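Local coordinates for protein CG5036 (Drosophila melanogaster, PDB 4IGU) that acts on G-protein alpha subunits as a GTPase activator and an inhibitor of GDP dissociation, probably through the RGS domain, at residues A[28-33]-A[50-55]; A[98-103]-A[113-118]. All coordinates share one frame; numbering follows the deposited sequence.

Contact 1 (A[28-33]-A[50-55]); sequences KLMKST and ENILFW
Met-30 reaches across from helix 26-30 to lay its terminal methyl on the indole of Trp-55, in helix 50-61. Its CE sits 3.7 Å from the centroid of the six-membered ring and 17° off the ring normal, a CH-pi contact made over the face. The methyl leans toward the rim, with CE 3.5 Å from Trp-55 CE3. The sulfur stands behind it above the same face, SD lying 5.3 Å from that centroid, so the pair is also a Met-aromatic contact, though a distant one. Alongside, Met-30 SD meets the delta methyl of Ile-52, CD1, at 4.2 Å.

The two long side chains approach from opposite directions. On the Trp-55 side, CG is anti to the backbone N (chi1 -171°), which extends the indole toward Met-30; the methionine chain instead bends at both chi2 and chi3, a fold that turns CE onto the ring. Further out, Tyr-120 and Gln-116 of helix 113-132 meet Trp-55, while Gln-40 and Leu-43 of helix 33-45 pack on Ile-52. The carbonyl of Met-30 takes a hydrogen bond from Arg-36, linking the backbone here to helix 33-45.

With an alanine in place of Trp-55, the Met-30 methyl would probably lose its aromatic platform and a gap would be likely to open between the helices. The contact, inside the all-helical RGS domain, probably rests mainly on dispersion between the methyl and the indole face, with the more distant sulfur adding little.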
loop_
_atom_site.group_PDB
_atom_site.type_symbol
_atom_site.label_atom_id
_atom_site.label_comp_id
_atom_site.label_asym_id
_atom_site.label_seq_id
_atom_site.Cartn_x
_atom_site.Cartn_y
_atom_site.Cartn_z
ATOM N N LYS A 28 -5.969 3.639 -10.632
ATOM C CA LYS A 28 -5.599 2.722 -11.707
ATOM C C LYS A 28 -4.382 1.908 -11.313
ATOM O O LYS A 28 -4.338 0.690 -11.520
ATOM C CB LYS A 28 -5.255 3.510 -12.968
ATOM C CG LYS A 28 -6.448 4.022 -13.733
ATOM C CD LYS A 28 -7.138 2.894 -14.466
ATOM C CE LYS A 28 -8.286 3.423 -15.311
ATOM N NZ LYS A 28 -9.238 4.222 -14.494
ATOM N N LEU A 29 -3.395 2.600 -10.752
ATOM C CA LEU A 29 -2.169 1.956 -10.295
ATOM C C LEU A 29 -2.520 0.933 -9.220
ATOM O O LEU A 29 -2.176 -0.244 -9.332
ATOM C CB LEU A 29 -1.176 3.007 -9.775
ATOM C CG LEU A 29 0.161 2.535 -9.203
ATOM C CD1 LEU A 29 0.886 1.711 -10.232
ATOM C CD2 LEU A 29 1.023 3.707 -8.790
ATOM N N MET A 30 -3.252 1.373 -8.201
ATOM C CA MET A 30 -3.546 0.517 -7.049
ATOM C C MET A 30 -4.484 -0.663 -7.344
ATOM O O MET A 30 -4.505 -1.642 -6.594
ATOM C CB MET A 30 -4.084 1.359 -5.887
ATOM C CG MET A 30 -3.057 2.317 -5.312
ATOM S SD MET A 30 -1.639 1.448 -4.583
ATOM C CE MET A 30 -2.351 0.976 -2.992
ATOM N N LYS A 31 -5.247 -0.582 -8.433
ATOM C CA LYS A 31 -6.134 -1.677 -8.813
ATOM C C LYS A 31 -5.445 -2.737 -9.677
ATOM O O LYS A 31 -6.015 -3.793 -9.954
ATOM C CB LYS A 31 -7.372 -1.145 -9.533
ATOM C CG LYS A 31 -8.444 -0.630 -8.576
ATOM C CD LYS A 31 -9.563 0.070 -9.330
ATOM C CE LYS A 31 -10.676 0.521 -8.380
ATOM N NZ LYS A 31 -11.631 1.424 -9.088
ATOM N N SER A 32 -4.213 -2.464 -10.085
ATOM C CA SER A 32 -3.486 -3.375 -10.967
ATOM C C SER A 32 -2.571 -4.307 -10.168
ATOM O O SER A 32 -1.840 -3.863 -9.271
ATOM C CB SER A 32 -2.680 -2.562 -11.987
ATOM O OG SER A 32 -1.824 -3.382 -12.763
ATOM N N THR A 33 -2.622 -5.602 -10.475
ATOM C CA THR A 33 -1.738 -6.552 -9.811
ATOM C C THR A 33 -0.299 -6.192 -10.148
ATOM O O THR A 33 0.568 -6.187 -9.278
ATOM C CB THR A 33 -2.014 -8.009 -10.229
ATOM O OG1 THR A 33 -3.353 -8.380 -9.856
ATOM C CG2 THR A 33 -1.019 -8.948 -9.547
ATOM N N GLU A 50 6.950 -0.210 3.544
ATOM C CA GLU A 50 6.049 -0.600 4.629
ATOM C C GLU A 50 4.676 0.044 4.472
ATOM O O GLU A 50 3.684 -0.470 4.993
ATOM C CB GLU A 50 6.631 -0.235 6.000
ATOM C CG GLU A 50 6.781 1.253 6.230
ATOM C CD GLU A 50 8.130 1.756 5.776
ATOM O OE1 GLU A 50 8.856 0.972 5.120
ATOM O OE2 GLU A 50 8.464 2.918 6.092
ATOM N N ASN A 51 4.620 1.163 3.756
ATOM C CA ASN A 51 3.346 1.831 3.496
ATOM C C ASN A 51 2.381 0.980 2.662
ATOM O O ASN A 51 1.207 0.818 3.014
ATOM C CB ASN A 51 3.593 3.185 2.826
ATOM C CG ASN A 51 4.046 4.241 3.811
ATOM O OD1 ASN A 51 3.894 4.069 5.019
ATOM N ND2 ASN A 51 4.593 5.351 3.302
ATOM N N ILE A 52 2.857 0.436 1.550
ATOM C CA ILE A 52 1.983 -0.385 0.717
ATOM C C ILE A 52 1.760 -1.785 1.314
ATOM O O ILE A 52 0.683 -2.380 1.164
ATOM C CB ILE A 52 2.481 -0.449 -0.760
ATOM C CG1 ILE A 52 1.351 -0.898 -1.688
ATOM C CG2 ILE A 52 3.736 -1.339 -0.877
ATOM C CD1 ILE A 52 1.672 -0.776 -3.162
ATOM N N LEU A 53 2.765 -2.317 1.996
ATOM C CA LEU A 53 2.606 -3.621 2.622
ATOM C C LEU A 53 1.547 -3.550 3.742
ATOM O O LEU A 53 0.711 -4.452 3.882
ATOM C CB LEU A 53 3.957 -4.142 3.134
ATOM C CG LEU A 53 4.918 -4.517 1.990
ATOM C CD1 LEU A 53 6.368 -4.591 2.444
ATOM C CD2 LEU A 53 4.502 -5.847 1.376
ATOM N N PHE A 54 1.561 -2.470 4.515
ATOM C CA PHE A 54 0.520 -2.259 5.533
ATOM C C PHE A 54 -0.832 -2.143 4.858
ATOM O O PHE A 54 -1.812 -2.772 5.280
ATOM C CB PHE A 54 0.818 -0.991 6.349
ATOM C CG PHE A 54 -0.326 -0.539 7.244
ATOM C CD1 PHE A 54 -0.710 -1.291 8.352
ATOM C CD2 PHE A 54 -0.979 0.664 7.000
ATOM C CE1 PHE A 54 -1.741 -0.860 9.189
ATOM C CE2 PHE A 54 -2.018 1.102 7.833
ATOM C CZ PHE A 54 -2.402 0.336 8.919
ATOM N N TRP A 55 -0.886 -1.354 3.787
ATOM C CA TRP A 55 -2.141 -1.130 3.069
ATOM C C TRP A 55 -2.693 -2.438 2.493
ATOM O O TRP A 55 -3.890 -2.717 2.579
ATOM C CB TRP A 55 -1.967 -0.071 1.962
ATOM C CG TRP A 55 -3.294 0.341 1.353
ATOM C CD1 TRP A 55 -4.128 1.328 1.791
ATOM C CD2 TRP A 55 -3.948 -0.264 0.227
ATOM N NE1 TRP A 55 -5.255 1.387 0.998
ATOM C CE2 TRP A 55 -5.166 0.415 0.033
ATOM C CE3 TRP A 55 -3.614 -1.319 -0.638
ATOM C CZ2 TRP A 55 -6.054 0.086 -0.997
ATOM C CZ3 TRP A 55 -4.498 -1.647 -1.660
ATOM C CH2 TRP A 55 -5.702 -0.944 -1.833
#

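Contact 2 (A[98-103]-A[113-118]); sequences EIVNRN and DEAQIQ
Ile-99 and Glu-114 meet at the more open side of a helix-loop-helix pairing in the all-helical RGS fold, where helix 94-103 packs against the start of helix 113-132 after a nine-residue connection without helix or strand. Ile-99 sends out its longer branch: CG1 lies anti to the carbonyl carbon (chi1 -68°), and the terminal CD1 comes up to one carboxylate oxygen, 3.3 Å from Glu-114 OE1. The side chains cross at about a right angle, with a methyl set against the carboxylate group. That carboxylate is engaged by charge as well, since its other oxygen, OE2, forms a salt bridge with Arg-95, one turn earlier on the helix of Ile-99.

Val-100 follows on the buried side, at the closest backbone approach, its CA 7.6 Å from that of Ala-115. The small alanine probably allows the helices to come this near. Here the inner contact is a meeting of two methyls: Val-100 CG2, the branch anti to the carbonyl carbon, stands 4.2 Å from Ala-115 CB. Phe-112 packs on Val-100 from the connection, while Leu-92, Val-96 and Phe-54 also touch Ala-115.

Toward the end of the helix, Asn-103 binds the connection itself, its ND2 hydrogen-bonded to the carbonyl O of Thr-111 just ahead of helix 113-132.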
loop_
_atom_site.group_PDB
_atom_site.type_symbol
_atom_site.label_atom_id
_atom_site.label_comp_id
_atom_site.label_asym_id
_atom_site.label_seq_id
_atom_site.Cartn_x
_atom_site.Cartn_y
_atom_site.Cartn_z
ATOM N N GLU A 98 -4.345 6.269 18.745
ATOM C CA GLU A 98 -5.207 6.038 19.896
ATOM C C GLU A 98 -6.485 5.322 19.497
ATOM O O GLU A 98 -6.976 4.469 20.241
ATOM C CB GLU A 98 -5.540 7.362 20.590
ATOM C CG GLU A 98 -4.375 7.964 21.346
ATOM C CD GLU A 98 -3.803 6.998 22.384
ATOM O OE1 GLU A 98 -4.594 6.256 23.015
ATOM O OE2 GLU A 98 -2.565 6.978 22.565
ATOM N N ILE A 99 -7.024 5.671 18.327
ATOM C CA ILE A 99 -8.214 5.003 17.806
ATOM C C ILE A 99 -7.936 3.529 17.525
ATOM O O ILE A 99 -8.714 2.664 17.933
ATOM C CB ILE A 99 -8.753 5.680 16.522
ATOM C CG1 ILE A 99 -9.302 7.071 16.844
ATOM C CG2 ILE A 99 -9.852 4.828 15.897
ATOM C CD1 ILE A 99 -9.700 7.901 15.618
ATOM N N VAL A 100 -6.834 3.251 16.827
ATOM C CA VAL A 100 -6.431 1.877 16.524
ATOM C C VAL A 100 -6.188 1.061 17.808
ATOM O O VAL A 100 -6.660 -0.079 17.922
ATOM C CB VAL A 100 -5.189 1.849 15.605
ATOM C CG1 VAL A 100 -4.660 0.427 15.438
ATOM C CG2 VAL A 100 -5.539 2.448 14.251
ATOM N N ASN A 101 -5.485 1.643 18.777
ATOM C CA ASN A 101 -5.260 0.974 20.066
ATOM C C ASN A 101 -6.562 0.553 20.711
ATOM O O ASN A 101 -6.708 -0.579 21.182
ATOM C CB ASN A 101 -4.496 1.879 21.046
ATOM C CG ASN A 101 -3.054 2.072 20.656
ATOM O OD1 ASN A 101 -2.566 1.446 19.717
ATOM N ND2 ASN A 101 -2.350 2.942 21.383
ATOM N N ARG A 102 -7.519 1.471 20.752
ATOM C CA ARG A 102 -8.798 1.139 21.356
ATOM C C ARG A 102 -9.506 0.064 20.535
ATOM O O ARG A 102 -10.141 -0.822 21.109
ATOM C CB ARG A 102 -9.674 2.399 21.536
ATOM C CG ARG A 102 -9.064 3.421 22.522
ATOM C CD ARG A 102 -10.027 4.563 22.902
ATOM N NE ARG A 102 -10.151 5.588 21.860
ATOM C CZ ARG A 102 -9.408 6.694 21.795
ATOM N NH1 ARG A 102 -9.596 7.574 20.813
ATOM N NH2 ARG A 102 -8.472 6.922 22.712
ATOM N N ASN A 103 -9.403 0.138 19.200
ATOM C CA ASN A 103 -10.068 -0.852 18.328
ATOM C C ASN A 103 -9.468 -2.241 18.452
ATOM O O ASN A 103 -10.063 -3.218 18.004
ATOM C CB ASN A 103 -10.013 -0.447 16.848
ATOM C CG ASN A 103 -10.914 0.732 16.516
ATOM O OD1 ASN A 103 -11.740 1.132 17.324
ATOM N ND2 ASN A 103 -10.770 1.273 15.309
ATOM N N ASP A 113 -9.132 1.089 9.709
ATOM C CA ASP A 113 -9.610 2.003 8.667
ATOM C C ASP A 113 -8.972 3.398 8.678
ATOM O O ASP A 113 -8.507 3.872 7.643
ATOM C CB ASP A 113 -11.134 2.093 8.671
ATOM C CG ASP A 113 -11.766 0.900 8.015
ATOM O OD1 ASP A 113 -11.016 -0.060 7.751
ATOM O OD2 ASP A 113 -12.994 0.914 7.768
ATOM N N GLU A 114 -8.928 4.042 9.839
ATOM C CA GLU A 114 -8.355 5.382 9.934
ATOM C C GLU A 114 -6.881 5.410 9.537
ATOM O O GLU A 114 -6.428 6.345 8.869
ATOM C CB GLU A 114 -8.538 5.945 11.353
ATOM C CG GLU A 114 -9.987 6.128 11.752
ATOM C CD GLU A 114 -10.387 7.590 11.899
ATOM O OE1 GLU A 114 -11.265 7.871 12.747
ATOM O OE2 GLU A 114 -9.836 8.451 11.170
ATOM N N ALA A 115 -6.125 4.393 9.941
ATOM C CA ALA A 115 -4.709 4.357 9.600
ATOM C C ALA A 115 -4.545 4.009 8.128
ATOM O O ALA A 115 -3.697 4.587 7.434
ATOM C CB ALA A 115 -3.944 3.362 10.492
ATOM N N GLN A 116 -5.345 3.067 7.639
ATOM C CA GLN A 116 -5.216 2.648 6.240
ATOM C C GLN A 116 -5.454 3.830 5.298
ATOM O O GLN A 116 -4.708 4.025 4.334
ATOM C CB GLN A 116 -6.171 1.492 5.917
ATOM C CG GLN A 116 -6.061 0.990 4.470
ATOM C CD GLN A 116 -7.110 -0.057 4.119
ATOM O OE1 GLN A 116 -8.169 -0.128 4.749
ATOM N NE2 GLN A 116 -6.826 -0.863 3.104
ATOM N N ILE A 117 -6.463 4.644 5.603
ATOM C CA ILE A 117 -6.762 5.828 4.791
ATOM C C ILE A 117 -5.620 6.841 4.827
ATOM O O ILE A 117 -5.222 7.398 3.798
ATOM C CB ILE A 117 -8.048 6.521 5.267
ATOM C CG1 ILE A 117 -9.247 5.594 5.109
ATOM C CG2 ILE A 117 -8.280 7.813 4.498
ATOM C CD1 ILE A 117 -10.500 6.110 5.816
ATOM N N GLN A 118 -5.105 7.094 6.021
ATOM C CA GLN A 118 -3.989 8.018 6.193
ATOM C C GLN A 118 -2.776 7.560 5.374
ATOM O O GLN A 118 -2.105 8.362 4.707
ATOM C CB GLN A 118 -3.652 8.093 7.684
ATOM C CG GLN A 118 -2.690 9.187 8.089
ATOM C CD GLN A 118 -2.912 9.643 9.530
ATOM O OE1 GLN A 118 -2.170 9.265 10.446
ATOM N NE2 GLN A 118 -3.936 10.466 9.732
#

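Overall arrangement
The centre of contact 1 is about 3 Å from the centre of the chain, that of contact 2 about 15 Å; the first is buried, the second only partly. They bury similar areas by different means: a methionine on an aromatic face in the first, aliphatic side chains, one of them set against a carboxylate engaged by charge, in the second. No helix is shared, but the two meet directly through helices 50-61 and 113-132, where Trp-55 CD1 is 3.3 Å from Gln-116 CG and Phe-54 CZ is 3.7 Å from Ala-115 CB. Helix 113-132 thus joins both sites, receiving helix 94-103 at its start and the Trp-55 indole alongside.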